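Local atomic coordinates of tryptophan synthase alpha-subunit (Pyrococcus furiosus, PDB entry 1GEQ), a protein that cleaves indole-3-glycerol phosphate to indole and glyceraldehyde 3-phosphate, serving as the alpha subunit of tryptophan synthase in the last step of tryptophan biosynthesis. Residues V97-A102 with I128-E132; I134-A140 with M155-Y161; L25-D29 with F75-T81. All coordinates share one frame. Residues are numbered along the deposited sequence.

Contact 1: V97-A102 with I128-E132; sequences VRNFLA and IAREE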
loop_
_atom_site.group_PDB
_atom_site.type_symbol
_atom_site.label_atom_id
_atom_site.label_comp_id
_atom_site.label_asym_id
_atom_site.label_seq_id
_atom_site.Cartn_x
_atom_site.Cartn_y
_atom_site.Cartn_z
ATOM N N VAL A 97 12.559 0.936 15.472
ATOM C CA VAL A 97 11.690 -0.091 14.913
ATOM C C VAL A 97 10.657 -0.610 15.906
ATOM O O VAL A 97 9.450 -0.545 15.651
ATOM C CB VAL A 97 12.520 -1.282 14.390
ATOM C CG1 VAL A 97 11.600 -2.384 13.884
ATOM C CG2 VAL A 97 13.447 -0.815 13.285
ATOM N N ARG A 98 11.129 -1.125 17.037
ATOM C CA ARG A 98 10.230 -1.660 18.052
ATOM C C ARG A 98 9.184 -0.635 18.473
ATOM O O ARG A 98 7.988 -0.928 18.462
ATOM C CB ARG A 98 11.025 -2.134 19.269
ATOM C CG ARG A 98 10.184 -2.897 20.271
ATOM C CD ARG A 98 10.986 -4.024 20.891
ATOM N NE ARG A 98 10.256 -5.285 20.817
ATOM C CZ ARG A 98 10.805 -6.442 20.465
ATOM N NH1 ARG A 98 12.094 -6.502 20.153
ATOM N NH2 ARG A 98 10.061 -7.535 20.406
ATOM N N ASN A 99 9.630 0.564 18.840
ATOM C CA ASN A 99 8.710 1.624 19.246
ATOM C C ASN A 99 7.656 1.865 18.171
ATOM O O ASN A 99 6.466 1.951 18.462
ATOM C CB ASN A 99 9.450 2.948 19.477
ATOM C CG ASN A 99 10.333 2.927 20.705
ATOM O OD1 ASN A 99 10.257 2.015 21.525
ATOM N ND2 ASN A 99 11.172 3.951 20.848
ATOM N N PHE A 100 8.112 1.982 16.927
ATOM C CA PHE A 100 7.221 2.237 15.803
ATOM C C PHE A 100 6.182 1.140 15.638
ATOM O O PHE A 100 4.979 1.405 15.667
ATOM C CB PHE A 100 8.030 2.373 14.509
ATOM C CG PHE A 100 7.245 2.953 13.365
ATOM C CD1 PHE A 100 7.425 4.279 12.986
ATOM C CD2 PHE A 100 6.311 2.182 12.678
ATOM C CE1 PHE A 100 6.685 4.834 11.943
ATOM C CE2 PHE A 100 5.564 2.726 11.634
ATOM C CZ PHE A 100 5.751 4.055 11.265
ATOM N N LEU A 101 6.647 -0.091 15.460
ATOM C CA LEU A 101 5.749 -1.224 15.275
ATOM C C LEU A 101 4.731 -1.351 16.409
ATOM O O LEU A 101 3.559 -1.659 16.174
ATOM C CB LEU A 101 6.564 -2.515 15.140
ATOM C CG LEU A 101 7.500 -2.571 13.926
ATOM C CD1 LEU A 101 8.187 -3.928 13.858
ATOM C CD2 LEU A 101 6.704 -2.316 12.655
ATOM N N ALA A 102 5.177 -1.096 17.635
ATOM C CA ALA A 102 4.306 -1.185 18.806
ATOM C C ALA A 102 3.153 -0.181 18.752
ATOM O O ALA A 102 1.990 -0.544 18.946
ATOM C CB ALA A 102 5.120 -0.967 20.077
ATOM N N ILE A 128 10.975 -8.849 15.004
ATOM C CA ILE A 128 10.281 -7.891 15.856
ATOM C C ILE A 128 8.824 -7.700 15.440
ATOM O O ILE A 128 7.938 -7.573 16.287
ATOM C CB ILE A 128 11.006 -6.541 15.811
ATOM C CG1 ILE A 128 12.460 -6.739 16.249
ATOM C CG2 ILE A 128 10.304 -5.534 16.702
ATOM C CD1 ILE A 128 13.385 -5.613 15.844
ATOM N N ALA A 129 8.579 -7.675 14.133
ATOM C CA ALA A 129 7.227 -7.507 13.622
ATOM C C ALA A 129 6.347 -8.614 14.181
ATOM O O ALA A 129 5.242 -8.372 14.664
ATOM C CB ALA A 129 7.233 -7.564 12.097
ATOM N N ARG A 130 6.852 -9.839 14.102
ATOM C CA ARG A 130 6.132 -10.997 14.606
ATOM C C ARG A 130 5.878 -10.837 16.098
ATOM O O ARG A 130 4.773 -11.083 16.584
ATOM C CB ARG A 130 6.948 -12.262 14.350
ATOM C CG ARG A 130 6.557 -13.426 15.234
ATOM C CD ARG A 130 7.404 -14.652 14.942
ATOM N NE ARG A 130 7.261 -15.671 15.981
ATOM C CZ ARG A 130 7.813 -15.592 17.190
ATOM N NH1 ARG A 130 8.555 -14.541 17.516
ATOM N NH2 ARG A 130 7.616 -16.561 18.076
ATOM N N GLU A 131 6.910 -10.428 16.826
ATOM C CA GLU A 131 6.780 -10.244 18.263
ATOM C C GLU A 131 5.755 -9.173 18.604
ATOM O O GLU A 131 5.023 -9.299 19.584
ATOM C CB GLU A 131 8.143 -9.901 18.875
ATOM C CG GLU A 131 9.008 -11.138 19.088
ATOM C CD GLU A 131 10.476 -10.821 19.295
ATOM O OE1 GLU A 131 11.274 -11.773 19.415
ATOM O OE2 GLU A 131 10.838 -9.625 19.331
ATOM N N GLU A 132 5.682 -8.126 17.790
ATOM C CA GLU A 132 4.733 -7.053 18.049
ATOM C C GLU A 132 3.361 -7.345 17.451
ATOM O O GLU A 132 2.430 -6.556 17.593
ATOM C CB GLU A 132 5.272 -5.724 17.513
ATOM C CG GLU A 132 6.538 -5.246 18.209
ATOM C CD GLU A 132 6.410 -5.220 19.728
ATOM O OE1 GLU A 132 5.347 -4.803 20.238
ATOM O OE2 GLU A 132 7.380 -5.613 20.411
#
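R98, E132 and I128 give up the most surface where two helices of the barrel's outer layer meet. Segment 97-102 opens helix 97-107, and segment 128-132 is the C-terminal part of helix 122-132. Their axes approach to 9.6 Å, and their N-to-C directions differ by 38°, so the two run roughly the same way.

R98 is the most covered residue. Its CA-CB bond points sideways, but the long side chain reaches across to the second helix. There it meets two carboxylates near the guanidinium plane. R98 NE donates to E132 OE2 at 2.9 Å. R98 NH2 donates to E131 OE2 at 2.5 Å, a very short hydrogen bond. Both pairs are salt bridges, and the three residues form one network.

The E132 side chain lies between the helices. Its chi1 and chi2 are both m, a bent shape that brings the carboxylate back to R98. E132 CG also packs on L101 CB at 4.1 Å, and E132 OE1 lies 3.8 Å from A102 CB.

The CA-CB bond of I128 points toward the first helix. I128 CG2 sits over one face of the R98 guanidinium, 3.9 Å from R98 CZ, and is also 3.9 Å from L101 CD1. I128 CD1 touches V97 CG1 at 4.2 Å. Deeper in, L101 CD1 packs on A129 CB at 4.2 Å. V97 and L101 also lean on F125, one turn earlier on helix 122-132.

The chemistry is thus layered: an apolar seam joins the neighbouring helices, and one arginine shared by two glutamates covers it on the solvent side.

Contact 2: I134-A140 with M155-Y161; sequences IKTVFLA and MTTGFVY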
loop_
_atom_site.group_PDB
_atom_site.type_symbol
_atom_site.label_atom_id
_atom_site.label_comp_id
_atom_site.label_asym_id
_atom_site.label_seq_id
_atom_site.Cartn_x
_atom_site.Cartn_y
_atom_site.Cartn_z
ATOM N N ILE A 134 2.611 -7.716 14.157
ATOM C CA ILE A 134 2.368 -7.003 12.909
ATOM C C ILE A 134 2.754 -7.874 11.722
ATOM O O ILE A 134 3.831 -8.466 11.703
ATOM C CB ILE A 134 3.172 -5.681 12.850
ATOM C CG1 ILE A 134 2.588 -4.681 13.852
ATOM C CG2 ILE A 134 3.126 -5.093 11.431
ATOM C CD1 ILE A 134 1.171 -4.236 13.508
ATOM N N LYS A 135 1.867 -7.959 10.738
ATOM C CA LYS A 135 2.130 -8.758 9.549
ATOM C C LYS A 135 3.061 -8.022 8.589
ATOM O O LYS A 135 2.994 -6.795 8.446
ATOM C CB LYS A 135 0.818 -9.113 8.847
ATOM C CG LYS A 135 0.051 -10.249 9.527
ATOM C CD LYS A 135 -1.279 -10.526 8.833
ATOM C CE LYS A 135 -1.983 -11.733 9.452
ATOM N NZ LYS A 135 -3.309 -11.978 8.815
ATOM N N THR A 136 3.930 -8.777 7.926
ATOM C CA THR A 136 4.885 -8.177 7.010
ATOM C C THR A 136 4.464 -8.244 5.551
ATOM O O THR A 136 3.898 -9.237 5.094
ATOM C CB THR A 136 6.270 -8.851 7.130
ATOM O OG1 THR A 136 6.134 -10.254 6.880
ATOM C CG2 THR A 136 6.860 -8.635 8.527
ATOM N N VAL A 137 4.743 -7.163 4.835
ATOM C CA VAL A 137 4.463 -7.075 3.410
ATOM C C VAL A 137 5.795 -6.681 2.777
ATOM O O VAL A 137 6.428 -5.718 3.207
ATOM C CB VAL A 137 3.423 -5.980 3.098
ATOM C CG1 VAL A 137 3.176 -5.898 1.590
ATOM C CG2 VAL A 137 2.143 -6.266 3.825
ATOM N N PHE A 138 6.234 -7.443 1.778
ATOM C CA PHE A 138 7.479 -7.147 1.079
ATOM C C PHE A 138 7.178 -6.941 -0.392
ATOM O O PHE A 138 6.256 -7.544 -0.937
ATOM C CB PHE A 138 8.489 -8.282 1.232
ATOM C CG PHE A 138 9.076 -8.379 2.602
ATOM C CD1 PHE A 138 8.551 -9.265 3.535
ATOM C CD2 PHE A 138 10.151 -7.571 2.967
ATOM C CE1 PHE A 138 9.090 -9.352 4.815
ATOM C CE2 PHE A 138 10.701 -7.650 4.254
ATOM C CZ PHE A 138 10.166 -8.545 5.178
ATOM N N LEU A 139 7.967 -6.097 -1.040
ATOM C CA LEU A 139 7.727 -5.846 -2.445
ATOM C C LEU A 139 8.747 -6.509 -3.355
ATOM O O LEU A 139 9.844 -6.878 -2.935
ATOM C CB LEU A 139 7.664 -4.335 -2.706
ATOM C CG LEU A 139 8.926 -3.492 -2.814
ATOM C CD1 LEU A 139 9.539 -3.676 -4.193
ATOM C CD2 LEU A 139 8.569 -2.020 -2.593
ATOM N N ALA A 140 8.344 -6.694 -4.603
ATOM C CA ALA A 140 9.199 -7.301 -5.606
ATOM C C ALA A 140 8.914 -6.544 -6.891
ATOM O O ALA A 140 7.766 -6.228 -7.195
ATOM C CB ALA A 140 8.868 -8.798 -5.766
ATOM N N MET A 155 9.562 -14.930 4.154
ATOM C CA MET A 155 9.584 -13.969 5.253
ATOM C C MET A 155 8.262 -13.214 5.358
ATOM O O MET A 155 8.014 -12.518 6.339
ATOM C CB MET A 155 10.709 -12.948 5.056
ATOM C CG MET A 155 12.102 -13.527 4.986
ATOM S SD MET A 155 13.314 -12.197 4.986
ATOM C CE MET A 155 12.959 -11.397 3.408
ATOM N N THR A 156 7.418 -13.349 4.343
ATOM C CA THR A 156 6.145 -12.637 4.321
ATOM C C THR A 156 5.015 -13.298 5.103
ATOM O O THR A 156 4.732 -14.478 4.914
ATOM C CB THR A 156 5.662 -12.443 2.870
ATOM O OG1 THR A 156 6.619 -11.653 2.149
ATOM C CG2 THR A 156 4.295 -11.772 2.859
ATOM N N THR A 157 4.357 -12.520 5.965
ATOM C CA THR A 157 3.233 -13.037 6.733
ATOM C C THR A 157 1.933 -12.334 6.330
ATOM O O THR A 157 0.844 -12.780 6.695
ATOM C CB THR A 157 3.458 -12.901 8.278
ATOM O OG1 THR A 157 3.640 -11.525 8.633
ATOM C CG2 THR A 157 4.697 -13.699 8.716
ATOM N N GLY A 158 2.048 -11.240 5.570
ATOM C CA GLY A 158 0.868 -10.508 5.124
ATOM C C GLY A 158 0.517 -10.875 3.688
ATOM O O GLY A 158 -0.435 -11.620 3.447
ATOM N N PHE A 159 1.262 -10.316 2.736
ATOM C CA PHE A 159 1.103 -10.634 1.316
ATOM C C PHE A 159 2.305 -10.073 0.574
ATOM O O PHE A 159 3.032 -9.237 1.104
ATOM C CB PHE A 159 -0.222 -10.092 0.734
ATOM C CG PHE A 159 -0.351 -8.591 0.759
ATOM C CD1 PHE A 159 0.078 -7.828 -0.323
ATOM C CD2 PHE A 159 -0.934 -7.943 1.850
ATOM C CE1 PHE A 159 -0.062 -6.445 -0.329
ATOM C CE2 PHE A 159 -1.079 -6.544 1.858
ATOM C CZ PHE A 159 -0.640 -5.796 0.761
ATOM N N VAL A 160 2.539 -10.568 -0.633
ATOM C CA VAL A 160 3.650 -10.106 -1.442
ATOM C C VAL A 160 3.128 -9.020 -2.373
ATOM O O VAL A 160 2.131 -9.210 -3.069
ATOM C CB VAL A 160 4.248 -11.264 -2.272
ATOM C CG1 VAL A 160 5.319 -10.736 -3.206
ATOM C CG2 VAL A 160 4.835 -12.318 -1.325
ATOM N N TYR A 161 3.802 -7.878 -2.380
ATOM C CA TYR A 161 3.367 -6.772 -3.217
ATOM C C TYR A 161 4.265 -6.624 -4.449
ATOM O O TYR A 161 5.443 -6.310 -4.340
ATOM C CB TYR A 161 3.354 -5.489 -2.376
ATOM C CG TYR A 161 2.859 -4.242 -3.077
ATOM C CD1 TYR A 161 1.852 -4.301 -4.038
ATOM C CD2 TYR A 161 3.358 -2.987 -2.729
ATOM C CE1 TYR A 161 1.351 -3.136 -4.631
ATOM C CE2 TYR A 161 2.859 -1.818 -3.315
ATOM C CZ TYR A 161 1.861 -1.905 -4.261
ATOM O OH TYR A 161 1.396 -0.753 -4.849
HETATM O O HOH W 1 4.672 -10.995 11.196
#
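M155 is the last helical residue of helix 146-155. Its carbonyl M155 O accepts a hydrogen bond from T136 OG1 at 3.0 Å. Its side chain lies beside F138: M155 CB is 4.0 Å from F138 CE1, and the sulfur makes an oblique Met-aromatic contact with the ring. T156 leaves the helix. T156 OG1 lies at the edge of the F138 ring, 3.4 Å from F138 CD1, and is hydrogen-bonded to I152 O. T157 OG1 accepts from T136 N at 2.9 Å, and T157 N donates to T136 OG1 at 3.0 Å. A water also links T157 OG1 to I134 O. At G158 the backbone passes close, with G158 N donating to T136 O at 2.8 Å. A CB here would clash with T136 O.

F159 turns its ring face to V137, whose CG1 makes a CH-pi contact 4.0 Å from the ring centroid. V160 points to the other face of the sheet, the one that carries F138. Y161 closes the pairing: Y161 N donates to F138 O, and A140 N to Y161 O, both at 2.9 Å. The Y161 side chain is about 4 Å from that of the catalytic E36. Parallel strands joined through a helix form a beta-alpha-beta unit of the TIM barrel, here with one strand bordering the active site.

Contact 3: L25-D29 with F75-T81; sequences LLALD and FRRHSST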
loop_
_atom_site.group_PDB
_atom_site.type_symbol
_atom_site.label_atom_id
_atom_site.label_comp_id
_atom_site.label_asym_id
_atom_site.label_seq_id
_atom_site.Cartn_x
_atom_site.Cartn_y
_atom_site.Cartn_z
ATOM N N LEU A 25 -10.921 7.540 3.275
ATOM C CA LEU A 25 -10.938 6.140 3.696
ATOM C C LEU A 25 -12.350 5.638 3.992
ATOM O O LEU A 25 -12.744 4.552 3.553
ATOM C CB LEU A 25 -10.053 5.949 4.934
ATOM C CG LEU A 25 -8.542 6.143 4.756
ATOM C CD1 LEU A 25 -7.844 5.933 6.086
ATOM C CD2 LEU A 25 -8.019 5.179 3.710
ATOM N N LEU A 26 -13.112 6.427 4.740
ATOM C CA LEU A 26 -14.478 6.053 5.086
ATOM C C LEU A 26 -15.349 5.928 3.839
ATOM O O LEU A 26 -16.229 5.074 3.769
ATOM C CB LEU A 26 -15.064 7.088 6.054
ATOM C CG LEU A 26 -14.409 7.059 7.440
ATOM C CD1 LEU A 26 -14.783 8.297 8.241
ATOM C CD2 LEU A 26 -14.843 5.796 8.164
ATOM N N ALA A 27 -15.101 6.770 2.843
ATOM C CA ALA A 27 -15.886 6.709 1.618
ATOM C C ALA A 27 -15.537 5.512 0.729
ATOM O O ALA A 27 -16.404 4.987 0.026
ATOM C CB ALA A 27 -15.725 8.005 0.829
ATOM N N LEU A 28 -14.277 5.081 0.747
ATOM C CA LEU A 28 -13.858 3.955 -0.090
ATOM C C LEU A 28 -13.946 2.597 0.603
ATOM O O LEU A 28 -13.850 1.551 -0.047
ATOM C CB LEU A 28 -12.417 4.159 -0.569
ATOM C CG LEU A 28 -12.118 5.381 -1.443
ATOM C CD1 LEU A 28 -10.620 5.465 -1.723
ATOM C CD2 LEU A 28 -12.904 5.283 -2.737
ATOM N N ASP A 29 -14.129 2.610 1.916
ATOM C CA ASP A 29 -14.187 1.372 2.680
ATOM C C ASP A 29 -15.131 0.289 2.144
ATOM O O ASP A 29 -14.756 -0.877 2.093
ATOM C CB ASP A 29 -14.550 1.668 4.132
ATOM C CG ASP A 29 -14.230 0.507 5.055
ATOM O OD1 ASP A 29 -14.918 0.346 6.081
ATOM O OD2 ASP A 29 -13.279 -0.244 4.748
ATOM N N PHE A 75 -10.249 5.718 12.072
ATOM C CA PHE A 75 -10.850 4.821 11.102
ATOM C C PHE A 75 -11.314 3.541 11.796
ATOM O O PHE A 75 -12.373 3.000 11.478
ATOM C CB PHE A 75 -9.830 4.478 10.019
ATOM C CG PHE A 75 -10.358 3.555 8.962
ATOM C CD1 PHE A 75 -11.273 4.005 8.016
ATOM C CD2 PHE A 75 -9.936 2.235 8.909
ATOM C CE1 PHE A 75 -11.761 3.142 7.031
ATOM C CE2 PHE A 75 -10.414 1.367 7.932
ATOM C CZ PHE A 75 -11.326 1.823 6.992
ATOM N N ARG A 76 -10.507 3.065 12.740
ATOM C CA ARG A 76 -10.809 1.848 13.481
ATOM C C ARG A 76 -12.118 1.941 14.256
ATOM O O ARG A 76 -12.716 0.922 14.597
ATOM C CB ARG A 76 -9.651 1.506 14.425
ATOM C CG ARG A 76 -8.515 0.771 13.736
ATOM C CD ARG A 76 -8.986 -0.611 13.299
ATOM N NE ARG A 76 -8.016 -1.296 12.451
ATOM C CZ ARG A 76 -8.256 -1.655 11.194
ATOM N NH1 ARG A 76 -9.433 -1.392 10.642
ATOM N NH2 ARG A 76 -7.324 -2.280 10.486
ATOM N N ARG A 77 -12.564 3.163 14.529
ATOM C CA ARG A 77 -13.817 3.369 15.241
ATOM C C ARG A 77 -15.004 3.019 14.354
ATOM O O ARG A 77 -16.101 2.772 14.854
ATOM C CB ARG A 77 -13.961 4.827 15.680
ATOM C CG ARG A 77 -13.482 5.125 17.080
ATOM C CD ARG A 77 -13.693 6.596 17.390
ATOM N NE ARG A 77 -12.465 7.224 17.856
ATOM C CZ ARG A 77 -11.903 6.980 19.034
ATOM N NH1 ARG A 77 -12.466 6.122 19.874
ATOM N NH2 ARG A 77 -10.768 7.584 19.363
ATOM N N HIS A 78 -14.796 2.994 13.043
ATOM C CA HIS A 78 -15.902 2.690 12.147
ATOM C C HIS A 78 -15.705 1.472 11.251
ATOM O O HIS A 78 -16.638 1.056 10.569
ATOM C CB HIS A 78 -16.218 3.904 11.263
ATOM C CG HIS A 78 -16.184 5.215 11.990
ATOM N ND1 HIS A 78 -15.019 5.927 12.188
ATOM C CD2 HIS A 78 -17.169 5.938 12.572
ATOM C CE1 HIS A 78 -15.289 7.030 12.858
ATOM N NE2 HIS A 78 -16.586 7.064 13.106
ATOM N N SER A 79 -14.510 0.890 11.239
ATOM C CA SER A 79 -14.274 -0.252 10.363
ATOM C C SER A 79 -13.197 -1.231 10.811
ATOM O O SER A 79 -12.308 -0.896 11.591
ATOM C CB SER A 79 -13.930 0.250 8.958
ATOM O OG SER A 79 -13.637 -0.825 8.080
ATOM N N SER A 80 -13.293 -2.451 10.297
ATOM C CA SER A 80 -12.336 -3.495 10.614
ATOM C C SER A 80 -11.516 -3.872 9.379
ATOM O O SER A 80 -10.733 -4.815 9.404
ATOM C CB SER A 80 -13.070 -4.727 11.155
ATOM O OG SER A 80 -14.067 -5.162 10.248
ATOM N N THR A 81 -11.690 -3.128 8.296
ATOM C CA THR A 81 -10.953 -3.408 7.067
ATOM C C THR A 81 -9.456 -3.371 7.333
ATOM O O THR A 81 -8.940 -2.428 7.933
ATOM C CB THR A 81 -11.305 -2.387 5.973
ATOM O OG1 THR A 81 -12.720 -2.426 5.744
ATOM C CG2 THR A 81 -10.573 -2.703 4.663
#
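D29 carries the polar half of this contact. Its chi1 is t, and both carboxylate oxygens face the loop after helix 65-76. S79 OG donates to D29 OD1 at 2.6 Å, and T81 OG1 donates to D29 OD2 at 2.5 Å, which is very short. S79, with chi1 t, also accepts from T81 N at 3.0 Å through S79 OG, forming an ST turn. Helices 18-28 and 65-76 belong to the outer layer of the TIM barrel, and this loop leads from the second of them into strand 83-87. F75 has chi1 t, which carries its ring to the first segment. F75 CZ lies 3.6 Å from D29 OD2, at the ring edge, while F75 CD1 is 3.8 Å from L25 CB. L25 and L26 share the mt rotamer. L26 CD2 reaches F75 CD1 at 4.0 Å and H78 CB at 3.9 Å. L25 and F75 both also pack on I35 of strand 35-38.

In the fold
From the N terminus, contact 3 comes first. It brings the end of helix 18-28 to the turn after helix 65-76, closing a loop that holds strand 35-38, helix 49-60 and most of helix 65-76. Contact 1 follows, bridging helices 97-107 and 122-132 around strand 111-114. Contact 2 comes last and closes the shortest loop, around helix 146-155. The three are in series: none nests or crosses. Contacts 1 and 2 touch where helix 122-132 leads into strand 135-140. A129 O and I134 N make a probable hydrogen bond there. Contact 3 stands apart, its centre about 22 Å from that of contact 2 and about 23 Å from that of contact 1. Contacts 1 and 3 tie the outer layer; contact 2 ties the barrel wall.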